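Local atomic coordinates of acyl-CoA dehydrogenase domain protein Tcur3483 (Thermomonospora curvata, PDB entry 6WY9), a protein that binds FAD, held here in its reduced dihydro form, and probably acts as an oxidoreductase on CH-CH groups of its substrate. Residues K304-A307 and M308-N312; Y39-G42 and L43-A46; R391-V394 and A395-L399; E196-K199 and H200-I203; V279-W282 and A283-N286. All coordinates share one frame; numbering follows the deposited sequence.

Contact 1 of 5, residues K304-A307 and M308-N312; sequences KLEA and MRLLN
Met308 lies back along Leu305, three residues earlier on the same helix, and its side chain can be traced atom by atom. CB begins beside the carbonyl oxygens of the preceding turn, 3.5 Å from Lys304 O. CG stands opposite the backbone N (chi1 173°), which carries the chain forward beside its own carbonyl carbon. SD then comes within 4.1 Å of Leu305 CD2. A bend at the last torsion (chi3 78°) turns the terminal methyl back, and CE closes on Leu305 CD2 at 3.7 Å. The two side chains run alongside each other and point the same way, a thioether tip meeting a leucine methyl.

This is the i to i+3 packing of an alpha helix, here within helix 292-321 of the all-helical C-terminal domain of the acyl-CoA dehydrogenase fold. Ile273 of helix 263-286 touches both Leu305 and Met308, while His340 of helix 326-350 also reaches Met308.

Four successive i to i+4 bonds hold the backbone, the shortest being Leu311 N to Ala307 O at 2.8 Å. Lys304 O accepts from Met308 N and is also hydrogen-bonded to the hydroxyl of Tyr335, while the amine of Lys304 forms a salt bridge with Asp342. On another flank the extended Glu306 runs beside Leu310; Glu306 CG lies 3.8 Å from Leu310 CD1, and both residues pack on apolar side chains of a neighbouring subunit. Arg309 CG presses to 3.3 Å from Glu306 O.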
loop_
_atom_site.group_PDB
_atom_site.type_symbol
_atom_site.label_atom_id
_atom_site.label_comp_id
_atom_site.label_asym_id
_atom_site.label_seq_id
_atom_site.Cartn_x
_atom_site.Cartn_y
_atom_site.Cartn_z
ATOM N N LYS A 304 6.852 11.143 -3.847
ATOM C CA LYS A 304 6.744 10.132 -4.905
ATOM C C LYS A 304 6.949 10.746 -6.286
ATOM O O LYS A 304 7.535 10.100 -7.169
ATOM C CB LYS A 304 5.398 9.411 -4.821
ATOM C CG LYS A 304 5.312 8.410 -3.607
ATOM C CD LYS A 304 4.092 7.524 -3.740
ATOM C CE LYS A 304 4.269 6.534 -4.895
ATOM N NZ LYS A 304 3.105 5.604 -4.838
ATOM N N LEU A 305 6.465 11.989 -6.479
ATOM C CA LEU A 305 6.740 12.759 -7.690
ATOM C C LEU A 305 8.200 13.117 -7.810
ATOM O O LEU A 305 8.705 13.210 -8.934
ATOM C CB LEU A 305 5.907 14.059 -7.753
ATOM C CG LEU A 305 4.415 13.800 -8.088
ATOM C CD1 LEU A 305 3.590 15.095 -7.774
ATOM C CD2 LEU A 305 4.194 13.344 -9.563
ATOM N N GLU A 306 8.882 13.409 -6.689
ATOM C CA GLU A 306 10.307 13.682 -6.790
ATOM C C GLU A 306 11.060 12.453 -7.305
ATOM O O GLU A 306 11.880 12.570 -8.214
ATOM C CB GLU A 306 10.906 14.133 -5.462
ATOM C CG GLU A 306 12.398 14.277 -5.620
ATOM C CD GLU A 306 13.120 14.707 -4.355
ATOM O OE1 GLU A 306 12.622 15.629 -3.676
ATOM O OE2 GLU A 306 14.187 14.116 -4.056
ATOM N N ALA A 307 10.795 11.275 -6.741
ATOM C CA ALA A 307 11.474 10.071 -7.226
ATOM C C ALA A 307 11.167 9.832 -8.708
ATOM O O ALA A 307 12.073 9.544 -9.497
ATOM C CB ALA A 307 11.060 8.842 -6.395
ATOM N N MET A 308 9.891 9.986 -9.098
ATOM C CA MET A 308 9.490 9.782 -10.496
ATOM C C MET A 308 10.246 10.689 -11.438
ATOM O O MET A 308 10.777 10.255 -12.464
ATOM C CB MET A 308 7.972 10.026 -10.651
ATOM C CG MET A 308 7.510 9.996 -12.157
ATOM S SD MET A 308 5.941 10.884 -12.336
ATOM C CE MET A 308 6.506 12.595 -12.317
ATOM N N ARG A 309 10.310 11.972 -11.116
ATOM C CA ARG A 309 10.900 12.875 -12.081
ATOM C C ARG A 309 12.394 12.634 -12.191
ATOM O O ARG A 309 12.980 12.771 -13.280
ATOM C CB ARG A 309 10.591 14.315 -11.681
ATOM C CG ARG A 309 11.472 14.865 -10.569
ATOM C CD ARG A 309 11.003 16.264 -10.068
ATOM N NE ARG A 309 11.058 17.270 -11.122
ATOM C CZ ARG A 309 10.474 18.471 -11.068
ATOM N NH1 ARG A 309 10.587 19.310 -12.086
ATOM N NH2 ARG A 309 9.784 18.839 -10.004
ATOM N N LEU A 310 13.031 12.247 -11.077
ATOM C CA LEU A 310 14.463 11.971 -11.123
ATOM C C LEU A 310 14.747 10.667 -11.862
ATOM O O LEU A 310 15.689 10.591 -12.665
ATOM C CB LEU A 310 15.024 11.935 -9.703
ATOM C CG LEU A 310 15.128 13.286 -8.999
ATOM C CD1 LEU A 310 15.437 13.070 -7.528
ATOM C CD2 LEU A 310 16.182 14.126 -9.623
ATOM N N LEU A 311 13.930 9.648 -11.629
ATOM C CA LEU A 311 14.095 8.408 -12.387
ATOM C C LEU A 311 13.848 8.647 -13.880
ATOM O O LEU A 311 14.624 8.189 -14.718
ATOM C CB LEU A 311 13.158 7.353 -11.823
ATOM C CG LEU A 311 13.502 6.822 -10.435
ATOM C CD1 LEU A 311 12.368 5.899 -10.009
ATOM C CD2 LEU A 311 14.853 6.059 -10.493
ATOM N N ASN A 312 12.795 9.422 -14.222
ATOM C CA ASN A 312 12.517 9.752 -15.627
ATOM C C ASN A 312 13.698 10.443 -16.279
ATOM O O ASN A 312 14.076 10.129 -17.423
ATOM C CB ASN A 312 11.267 10.636 -15.724
ATOM C CG ASN A 312 10.033 9.861 -15.462
ATOM O OD1 ASN A 312 10.111 8.636 -15.380
ATOM N ND2 ASN A 312 8.884 10.535 -15.316
#

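Contact 2 of 5, residues Y39-G42 and L43-A46; sequences YFNG and LLPA
Tyr39 and Leu43 meet where helix 26-41 gives way to the loop before helix 47-55. The phenol lies obliquely to the leucine, and Tyr39 CZ is 3.9 Å from Leu43 CD1, with Tyr39 CE2 and OH equally close. CG of Tyr39 is trans to the backbone N (chi1 171°), a torsion that swings the ring forward along the chain to that methyl. The hydroxyl is hydrogen-bonded to Asp72, and the ring also meets Trp74.

Phe40 supplies the polar centre. Its carbonyl oxygen takes Leu44 N at 2.8 Å in an almost straight bond that follows the C=O direction. Leu43 N binds the same oxygen at 3.0 Å, but from above the carbonyl plane, 66° out of it. One acceptor thus serves an i+3 and an i+4 donor as the helical path breaks up, while the Phe40 ring packs on helices 62-71 and 90-103.

Asn41 is approached by Leu44, whose CD2 lies 3.3 Å from Asn41 CA. That is close for two carbons, and because chi1 of Leu44 sits away from any staggered value, this detail is doubtful. Gly42 N makes a weak bond back to Tyr39 O.

The end of this N-terminal-domain helix therefore combines one carbonyl shared by two donors with an apolar touch between Tyr39 and Leu43, the leucine also meeting Met68 of helix 62-71.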
loop_
_atom_site.group_PDB
_atom_site.type_symbol
_atom_site.label_atom_id
_atom_site.label_comp_id
_atom_site.label_asym_id
_atom_site.label_seq_id
_atom_site.Cartn_x
_atom_site.Cartn_y
_atom_site.Cartn_z
ATOM N N TYR A 39 4.078 31.770 -27.584
ATOM C CA TYR A 39 3.765 31.131 -28.858
ATOM C C TYR A 39 2.442 30.361 -28.801
ATOM O O TYR A 39 1.561 30.545 -29.660
ATOM C CB TYR A 39 4.903 30.195 -29.254
ATOM C CG TYR A 39 4.587 29.327 -30.443
ATOM C CD1 TYR A 39 4.513 29.870 -31.726
ATOM C CD2 TYR A 39 4.396 27.960 -30.297
ATOM C CE1 TYR A 39 4.239 29.056 -32.848
ATOM C CE2 TYR A 39 4.126 27.130 -31.420
ATOM C CZ TYR A 39 4.041 27.692 -32.683
ATOM O OH TYR A 39 3.775 26.899 -33.791
ATOM N N PHE A 40 2.304 29.465 -27.816
ATOM C CA PHE A 40 1.071 28.694 -27.681
ATOM C C PHE A 40 -0.124 29.589 -27.411
ATOM O O PHE A 40 -1.242 29.276 -27.847
ATOM C CB PHE A 40 1.205 27.654 -26.566
ATOM C CG PHE A 40 2.193 26.588 -26.865
ATOM C CD1 PHE A 40 2.264 26.027 -28.131
ATOM C CD2 PHE A 40 3.041 26.111 -25.885
ATOM C CE1 PHE A 40 3.176 25.029 -28.420
ATOM C CE2 PHE A 40 3.964 25.118 -26.166
ATOM C CZ PHE A 40 4.035 24.573 -27.438
ATOM N N ASN A 41 0.080 30.698 -26.686
ATOM C CA ASN A 41 -1.016 31.630 -26.461
ATOM C C ASN A 41 -1.533 32.185 -27.777
ATOM O O ASN A 41 -2.735 32.425 -27.924
ATOM C CB ASN A 41 -0.583 32.779 -25.537
ATOM C CG ASN A 41 -1.730 33.708 -25.199
ATOM O OD1 ASN A 41 -2.528 33.421 -24.307
ATOM N ND2 ASN A 41 -1.823 34.830 -25.908
ATOM N N GLY A 42 -0.643 32.421 -28.735
ATOM C CA GLY A 42 -1.060 32.896 -30.039
ATOM C C GLY A 42 -1.755 31.866 -30.894
ATOM O O GLY A 42 -2.111 32.174 -32.036
ATOM N N LEU A 43 -1.933 30.647 -30.376
ATOM C CA LEU A 43 -2.625 29.550 -31.044
ATOM C C LEU A 43 -3.885 29.123 -30.310
ATOM O O LEU A 43 -4.962 29.067 -30.916
ATOM C CB LEU A 43 -1.691 28.338 -31.178
ATOM C CG LEU A 43 -0.378 28.484 -31.931
ATOM C CD1 LEU A 43 0.247 27.107 -32.126
ATOM C CD2 LEU A 43 -0.631 29.160 -33.267
ATOM N N LEU A 44 -3.774 28.812 -29.014
ATOM C CA LEU A 44 -4.890 28.342 -28.207
ATOM C C LEU A 44 -5.903 29.458 -27.978
ATOM O O LEU A 44 -5.645 30.622 -28.291
ATOM C CB LEU A 44 -4.388 27.813 -26.861
ATOM C CG LEU A 44 -4.587 28.689 -25.610
ATOM C CD1 LEU A 44 -4.172 27.944 -24.350
ATOM C CD2 LEU A 44 -3.846 30.024 -25.680
ATOM N N PRO A 45 -7.092 29.121 -27.461
ATOM C CA PRO A 45 -7.997 30.155 -26.955
ATOM C C PRO A 45 -8.219 29.986 -25.461
ATOM O O PRO A 45 -7.437 30.482 -24.641
ATOM C CB PRO A 45 -9.287 29.900 -27.748
ATOM C CG PRO A 45 -9.150 28.445 -28.247
ATOM C CD PRO A 45 -7.842 27.889 -27.727
ATOM N N ALA A 46 -9.284 29.266 -25.104
ATOM C CA ALA A 46 -9.572 28.941 -23.712
ATOM C C ALA A 46 -9.801 27.443 -23.563
ATOM O O ALA A 46 -8.843 26.664 -23.494
ATOM C CB ALA A 46 -10.786 29.729 -23.207
#

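Contact 3 of 5, residues R391-V394 and A395-L399; sequences RDMV and ATLGL
Thr396 reaches back to Asp392 within helix 387-399, the last helix of the C-terminal domain, which begins beside the FAD site at Glu388. The tight part of the turn gathers on Asp392 O. Thr396 N binds it at 2.9 Å in the usual i to i+4 manner, and Thr396 OG1 donates to the same oxygen at 3.1 Å. The hydroxyl can do so because chi1 of 61° sets it between the backbone N and the carbonyl carbon, folded back over the preceding turn; its methyl, Thr396 CG2, also rests 3.3 Å from Asp392 O. A threonine hydroxyl bonded to the carbonyl four residues back is a common way for a polar side chain to satisfy itself inside a helix.

The flank carrying Met393 and Leu397 is much looser. Both residues are exposed, and their side chains only approach, with Met393 CB 4.2 Å from Leu397 CD1. Their backbones remain firmly joined through Leu397 N and Met393 O.

The carboxylate of Asp392 is hydrogen-bonded to a polar side chain of a neighbouring subunit; the guanidinium of Arg391 forms salt bridges with an acidic side chain of that subunit and with Glu338 of the same chain. The helix then widens into a pi-type turn over 395-398, where Val394 O accepts two weak bonds, from Gly398 N at 2.8 Å and from Leu399 N at 3.3 Å.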
loop_
_atom_site.group_PDB
_atom_site.type_symbol
_atom_site.label_atom_id
_atom_site.label_comp_id
_atom_site.label_asym_id
_atom_site.label_seq_id
_atom_site.Cartn_x
_atom_site.Cartn_y
_atom_site.Cartn_z
ATOM N N ARG A 391 7.389 -5.998 -14.231
ATOM C CA ARG A 391 7.930 -6.528 -12.970
ATOM C C ARG A 391 8.614 -7.891 -13.165
ATOM O O ARG A 391 9.676 -8.143 -12.567
ATOM C CB ARG A 391 6.806 -6.619 -11.903
ATOM C CG ARG A 391 6.375 -5.253 -11.331
ATOM C CD ARG A 391 5.383 -5.418 -10.117
ATOM N NE ARG A 391 5.298 -4.188 -9.345
ATOM C CZ ARG A 391 4.577 -3.125 -9.710
ATOM N NH1 ARG A 391 3.858 -3.139 -10.840
ATOM N NH2 ARG A 391 4.593 -2.042 -8.954
ATOM N N ASP A 392 8.042 -8.773 -13.996
ATOM C CA ASP A 392 8.731 -10.023 -14.344
ATOM C C ASP A 392 10.128 -9.723 -14.869
ATOM O O ASP A 392 11.088 -10.419 -14.549
ATOM C CB ASP A 392 8.013 -10.805 -15.447
ATOM C CG ASP A 392 6.641 -11.363 -15.035
ATOM O OD1 ASP A 392 6.265 -11.327 -13.853
ATOM O OD2 ASP A 392 5.946 -11.831 -15.963
ATOM N N MET A 393 10.215 -8.760 -15.797
ATOM C CA MET A 393 11.483 -8.437 -16.437
ATOM C C MET A 393 12.452 -7.816 -15.435
ATOM O O MET A 393 13.654 -8.082 -15.502
ATOM C CB MET A 393 11.246 -7.489 -17.612
ATOM C CG MET A 393 10.659 -8.141 -18.840
ATOM S SD MET A 393 10.157 -6.937 -20.104
ATOM C CE MET A 393 9.625 -8.191 -21.298
ATOM N N VAL A 394 11.954 -6.952 -14.534
ATOM C CA VAL A 394 12.812 -6.421 -13.459
ATOM C C VAL A 394 13.465 -7.564 -12.694
ATOM O O VAL A 394 14.680 -7.553 -12.449
ATOM C CB VAL A 394 12.020 -5.490 -12.514
ATOM C CG1 VAL A 394 12.876 -5.134 -11.203
ATOM C CG2 VAL A 394 11.602 -4.208 -13.250
ATOM N N ALA A 395 12.675 -8.585 -12.336
ATOM C CA ALA A 395 13.224 -9.719 -11.592
ATOM C C ALA A 395 14.200 -10.525 -12.433
ATOM O O ALA A 395 15.285 -10.892 -11.950
ATOM C CB ALA A 395 12.090 -10.628 -11.075
ATOM N N THR A 396 13.816 -10.878 -13.672
ATOM C CA THR A 396 14.693 -11.736 -14.454
ATOM C C THR A 396 15.887 -10.946 -14.982
ATOM O O THR A 396 17.036 -11.383 -14.836
ATOM C CB THR A 396 13.914 -12.436 -15.597
ATOM O OG1 THR A 396 13.360 -11.441 -16.471
ATOM C CG2 THR A 396 12.741 -13.255 -15.008
ATOM N N LEU A 397 15.655 -9.775 -15.586
ATOM C CA LEU A 397 16.801 -9.056 -16.164
ATOM C C LEU A 397 17.582 -8.296 -15.104
ATOM O O LEU A 397 18.814 -8.193 -15.187
ATOM C CB LEU A 397 16.337 -8.072 -17.235
ATOM C CG LEU A 397 15.599 -8.750 -18.391
ATOM C CD1 LEU A 397 15.037 -7.706 -19.359
ATOM C CD2 LEU A 397 16.531 -9.738 -19.104
ATOM N N GLY A 398 16.886 -7.717 -14.130
ATOM C CA GLY A 398 17.585 -6.935 -13.114
ATOM C C GLY A 398 18.241 -7.725 -11.986
ATOM O O GLY A 398 19.284 -7.330 -11.472
ATOM N N LEU A 399 17.644 -8.835 -11.571
ATOM C CA LEU A 399 18.143 -9.584 -10.429
ATOM C C LEU A 399 18.594 -10.995 -10.802
ATOM O O LEU A 399 19.080 -11.724 -9.921
ATOM C CB LEU A 399 17.058 -9.635 -9.333
ATOM C CG LEU A 399 16.725 -8.285 -8.702
ATOM C CD1 LEU A 399 15.438 -8.438 -7.799
ATOM C CD2 LEU A 399 17.956 -7.742 -7.916
#

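Contact 4 of 5, residues E196-K199 and H200-I203; sequences EAPK and HKGI
Pro198 and Lys201 close a tight turn: Lys201 N binds Pro198 O at 2.7 Å, coming from above the carbonyl plane, and a weak bond from Gly202 N to Lys199 O continues the same i to i+3 pattern. Apolar carbons support it. The lysine chain crosses the proline ring at an angle, with Lys201 CG 3.7 Å from Pro198 CB and Lys201 CE 3.9 Å from Pro198 CG; bends at chi2 and chi3 lay the aliphatic part against the ring. Ala197 points into the turn, and its CB touches Lys201 O at 3.6 Å. On another side, Lys199 and His200 run side by side, Lys199 CG lying 3.8 Å from His200 CD2. The Lys199 amine is engaged by Asp154 in a salt bridge, while the imidazole meets Trp251 edge-to-face. Ile203 CD1 comes to 3.4 Å from Lys199 O, an oxygen that is hydrogen-bonded to Arg192.

Such a single 3-10-like turn is a compact way to reverse a chain, and here it lies in the connection between the antiparallel strands 186-192 and 203-209, a beta-hairpin of the middle beta domain of the acyl-CoA dehydrogenase fold.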
loop_
_atom_site.group_PDB
_atom_site.type_symbol
_atom_site.label_atom_id
_atom_site.label_comp_id
_atom_site.label_asym_id
_atom_site.label_seq_id
_atom_site.Cartn_x
_atom_site.Cartn_y
_atom_site.Cartn_z
ATOM N N GLU A 196 5.751 -20.010 -40.035
ATOM C CA GLU A 196 6.389 -21.199 -39.493
ATOM C C GLU A 196 7.531 -20.896 -38.531
ATOM O O GLU A 196 8.036 -21.819 -37.892
ATOM C CB GLU A 196 6.900 -22.096 -40.634
ATOM C CG GLU A 196 5.800 -22.656 -41.540
ATOM C CD GLU A 196 5.275 -24.030 -41.105
ATOM O OE1 GLU A 196 4.240 -24.090 -40.405
ATOM O OE2 GLU A 196 5.889 -25.059 -41.481
ATOM N N ALA A 197 7.938 -19.637 -38.389
ATOM C CA ALA A 197 9.080 -19.274 -37.560
ATOM C C ALA A 197 8.692 -19.133 -36.095
ATOM O O ALA A 197 7.516 -18.932 -35.758
ATOM C CB ALA A 197 9.686 -17.958 -38.050
ATOM N N PRO A 198 9.672 -19.212 -35.193
ATOM C CA PRO A 198 9.427 -18.777 -33.815
ATOM C C PRO A 198 8.649 -17.472 -33.850
ATOM O O PRO A 198 8.869 -16.637 -34.725
ATOM C CB PRO A 198 10.834 -18.584 -33.243
ATOM C CG PRO A 198 11.711 -19.504 -34.079
ATOM C CD PRO A 198 11.095 -19.498 -35.458
ATOM N N LYS A 199 7.696 -17.323 -32.929
ATOM C CA LYS A 199 6.777 -16.184 -33.001
ATOM C C LYS A 199 7.521 -14.850 -33.034
ATOM O O LYS A 199 7.164 -13.962 -33.814
ATOM C CB LYS A 199 5.772 -16.227 -31.849
ATOM C CG LYS A 199 6.334 -16.131 -30.435
ATOM C CD LYS A 199 5.229 -16.501 -29.422
ATOM C CE LYS A 199 5.089 -15.508 -28.264
ATOM N NZ LYS A 199 4.027 -15.932 -27.278
ATOM N N HIS A 200 8.567 -14.691 -32.216
ATOM C CA HIS A 200 9.351 -13.459 -32.240
ATOM C C HIS A 200 10.106 -13.273 -33.544
ATOM O O HIS A 200 10.568 -12.165 -33.828
ATOM C CB HIS A 200 10.352 -13.439 -31.087
ATOM C CG HIS A 200 9.713 -13.381 -29.739
ATOM N ND1 HIS A 200 9.397 -12.194 -29.117
ATOM C CD2 HIS A 200 9.308 -14.364 -28.905
ATOM C CE1 HIS A 200 8.829 -12.448 -27.952
ATOM N NE2 HIS A 200 8.768 -13.759 -27.797
ATOM N N LYS A 201 10.261 -14.326 -34.340
ATOM C CA LYS A 201 11.071 -14.240 -35.552
ATOM C C LYS A 201 10.226 -14.308 -36.822
ATOM O O LYS A 201 10.768 -14.525 -37.908
ATOM C CB LYS A 201 12.147 -15.330 -35.546
ATOM C CG LYS A 201 12.714 -15.572 -34.147
ATOM C CD LYS A 201 14.223 -15.692 -34.076
ATOM C CE LYS A 201 14.702 -17.007 -34.648
ATOM N NZ LYS A 201 15.959 -17.549 -34.019
ATOM N N GLY A 202 8.907 -14.120 -36.705
ATOM C CA GLY A 202 8.009 -14.213 -37.843
ATOM C C GLY A 202 7.323 -12.904 -38.195
ATOM O O GLY A 202 6.402 -12.876 -39.014
ATOM N N ILE A 203 7.794 -11.798 -37.617
ATOM C CA ILE A 203 7.084 -10.521 -37.633
ATOM C C ILE A 203 7.867 -9.515 -38.459
ATOM O O ILE A 203 9.101 -9.479 -38.401
ATOM C CB ILE A 203 6.887 -10.018 -36.197
ATOM C CG1 ILE A 203 5.977 -10.979 -35.443
ATOM C CG2 ILE A 203 6.299 -8.583 -36.166
ATOM C CD1 ILE A 203 6.026 -10.769 -33.943
#

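Contact 5 of 5, residues V279-W282 and A283-N286; sequences VVAW and ARDN
Trp282 O is approached by two backbone donors, Asp285 N and Asn286 N, each at 3.2 Å and each forming only a weak bond. Sharing one oxygen between i+3 and i+4 partners contrasts with the preceding turn, where Ala283 N binds Val279 O at 2.8 Å, nearly straight down the carbonyl.

The distinctive feature of this part of helix 263-286 is the meeting of Trp282 and Asn286. The asparagine amide stands over one face of the indole, its plane 73° from that of the ring, so that the nitrogen rather than the flat of the amide faces the aromatic system. Asn286 ND2 is 3.2 Å from Trp282 CZ2, displaced toward the rim. With chi1 at 63°, Asn286 folds its CG back over the previous turn, and OD1 accepts a hydrogen bond from Val288 N, which is consistent with ND2 being the atom turned to the ring. Leu351 and Val365 from loops also pack on the indole.

On a different flank, Arg284 spreads its guanidinium over Ala281, with Arg284 NH2 3.6 Å from Ala281 CB. Its orientation is fixed by Asp285, gripped side-on through two nitrogens, including Arg284 NE to Asp285 OD1 at 2.8 Å; the third nitrogen, NH1, bonds to the backbone of a neighbouring subunit.

The polar N-H group set over the indole face probably adds some electrostatic attraction, and the Arg284-Asp285 pair would partly neutralise its own charge at a subunit boundary of the C-terminal helical domain.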
loop_
_atom_site.group_PDB
_atom_site.type_symbol
_atom_site.label_atom_id
_atom_site.label_comp_id
_atom_site.label_asym_id
_atom_site.label_seq_id
_atom_site.Cartn_x
_atom_site.Cartn_y
_atom_site.Cartn_z
ATOM N N VAL A 279 -2.860 22.500 -7.393
ATOM C CA VAL A 279 -3.699 22.127 -6.263
ATOM C C VAL A 279 -3.166 22.741 -4.971
ATOM O O VAL A 279 -3.953 23.236 -4.151
ATOM C CB VAL A 279 -3.850 20.598 -6.158
ATOM C CG1 VAL A 279 -4.576 20.251 -4.842
ATOM C CG2 VAL A 279 -4.696 20.081 -7.372
ATOM N N VAL A 280 -1.835 22.728 -4.758
ATOM C CA VAL A 280 -1.267 23.427 -3.597
ATOM C C VAL A 280 -1.757 24.873 -3.545
ATOM O O VAL A 280 -2.212 25.353 -2.498
ATOM C CB VAL A 280 0.278 23.362 -3.594
ATOM C CG1 VAL A 280 0.873 24.200 -2.415
ATOM C CG2 VAL A 280 0.746 21.927 -3.437
ATOM N N ALA A 281 -1.650 25.599 -4.667
ATOM C CA ALA A 281 -2.053 27.011 -4.690
ATOM C C ALA A 281 -3.546 27.165 -4.400
ATOM O O ALA A 281 -3.960 28.058 -3.643
ATOM C CB ALA A 281 -1.723 27.645 -6.056
ATOM N N TRP A 282 -4.367 26.314 -5.024
ATOM C CA TRP A 282 -5.811 26.340 -4.810
ATOM C C TRP A 282 -6.167 26.104 -3.345
ATOM O O TRP A 282 -7.003 26.826 -2.775
ATOM C CB TRP A 282 -6.458 25.280 -5.706
ATOM C CG TRP A 282 -7.933 25.022 -5.508
ATOM C CD1 TRP A 282 -8.989 25.657 -6.138
ATOM C CD2 TRP A 282 -8.503 24.034 -4.661
ATOM N NE1 TRP A 282 -10.173 25.104 -5.706
ATOM C CE2 TRP A 282 -9.900 24.104 -4.811
ATOM C CE3 TRP A 282 -7.964 23.099 -3.768
ATOM C CZ2 TRP A 282 -10.780 23.255 -4.106
ATOM C CZ3 TRP A 282 -8.823 22.264 -3.078
ATOM C CH2 TRP A 282 -10.217 22.347 -3.248
ATOM N N ALA A 283 -5.531 25.102 -2.716
ATOM C CA ALA A 283 -5.833 24.780 -1.325
ATOM C C ALA A 283 -5.336 25.862 -0.387
ATOM O O ALA A 283 -5.910 26.055 0.699
ATOM C CB ALA A 283 -5.213 23.410 -0.940
ATOM N N ARG A 284 -4.220 26.507 -0.743
ATOM C CA ARG A 284 -3.718 27.646 0.016
ATOM C C ARG A 284 -4.760 28.754 0.061
ATOM O O ARG A 284 -4.957 29.403 1.099
ATOM C CB ARG A 284 -2.430 28.168 -0.638
ATOM C CG ARG A 284 -1.862 29.511 -0.004
ATOM C CD ARG A 284 -0.817 30.116 -0.902
ATOM N NE ARG A 284 -1.429 30.478 -2.181
ATOM C CZ ARG A 284 -0.809 30.485 -3.355
ATOM N NH1 ARG A 284 0.484 30.142 -3.457
ATOM N NH2 ARG A 284 -1.498 30.848 -4.429
ATOM N N ASP A 285 -5.392 29.027 -1.077
ATOM C CA ASP A 285 -6.220 30.214 -1.170
ATOM C C ASP A 285 -7.641 29.981 -0.664
ATOM O O ASP A 285 -8.365 30.951 -0.458
ATOM C CB ASP A 285 -6.194 30.747 -2.620
ATOM C CG ASP A 285 -4.836 31.327 -2.972
ATOM O OD1 ASP A 285 -4.027 31.556 -2.048
ATOM O OD2 ASP A 285 -4.543 31.543 -4.161
ATOM N N ASN A 286 -8.065 28.736 -0.419
ATOM C CA ASN A 286 -9.391 28.532 0.186
ATOM C C ASN A 286 -9.344 27.879 1.563
ATOM O O ASN A 286 -10.395 27.486 2.085
ATOM C CB ASN A 286 -10.301 27.723 -0.738
ATOM C CG ASN A 286 -9.767 26.309 -0.994
ATOM O OD1 ASN A 286 -8.838 25.856 -0.329
ATOM N ND2 ASN A 286 -10.373 25.614 -1.946
#

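How the contacts relate
Contact 1 is the buried member, contact 2 lies at the surface, and contacts 3, 4 and 5 are partly buried. Contacts 1, 3 and 5 belong to C-terminal-domain helices; Ile273 of contact 5's helix packs on contact 1. Contact 2 lies in the N-terminal helical domain and contact 4 in the middle beta domain, their centres about 48 Å apart. The side-chain touches of contact 1 are largely between carbon and sulfur atoms. Contacts 1, 3 and 5 all lie near neighbouring subunits, contact 1 through apolar packing, contacts 3 and 5 also through polar bonds from Asp392, Arg391 and Arg284. Contact 2, at a helix end, mixes i+3 and i+4 bonds to one oxygen; contact 4, in a loop, uses i+3 bonds, one weak.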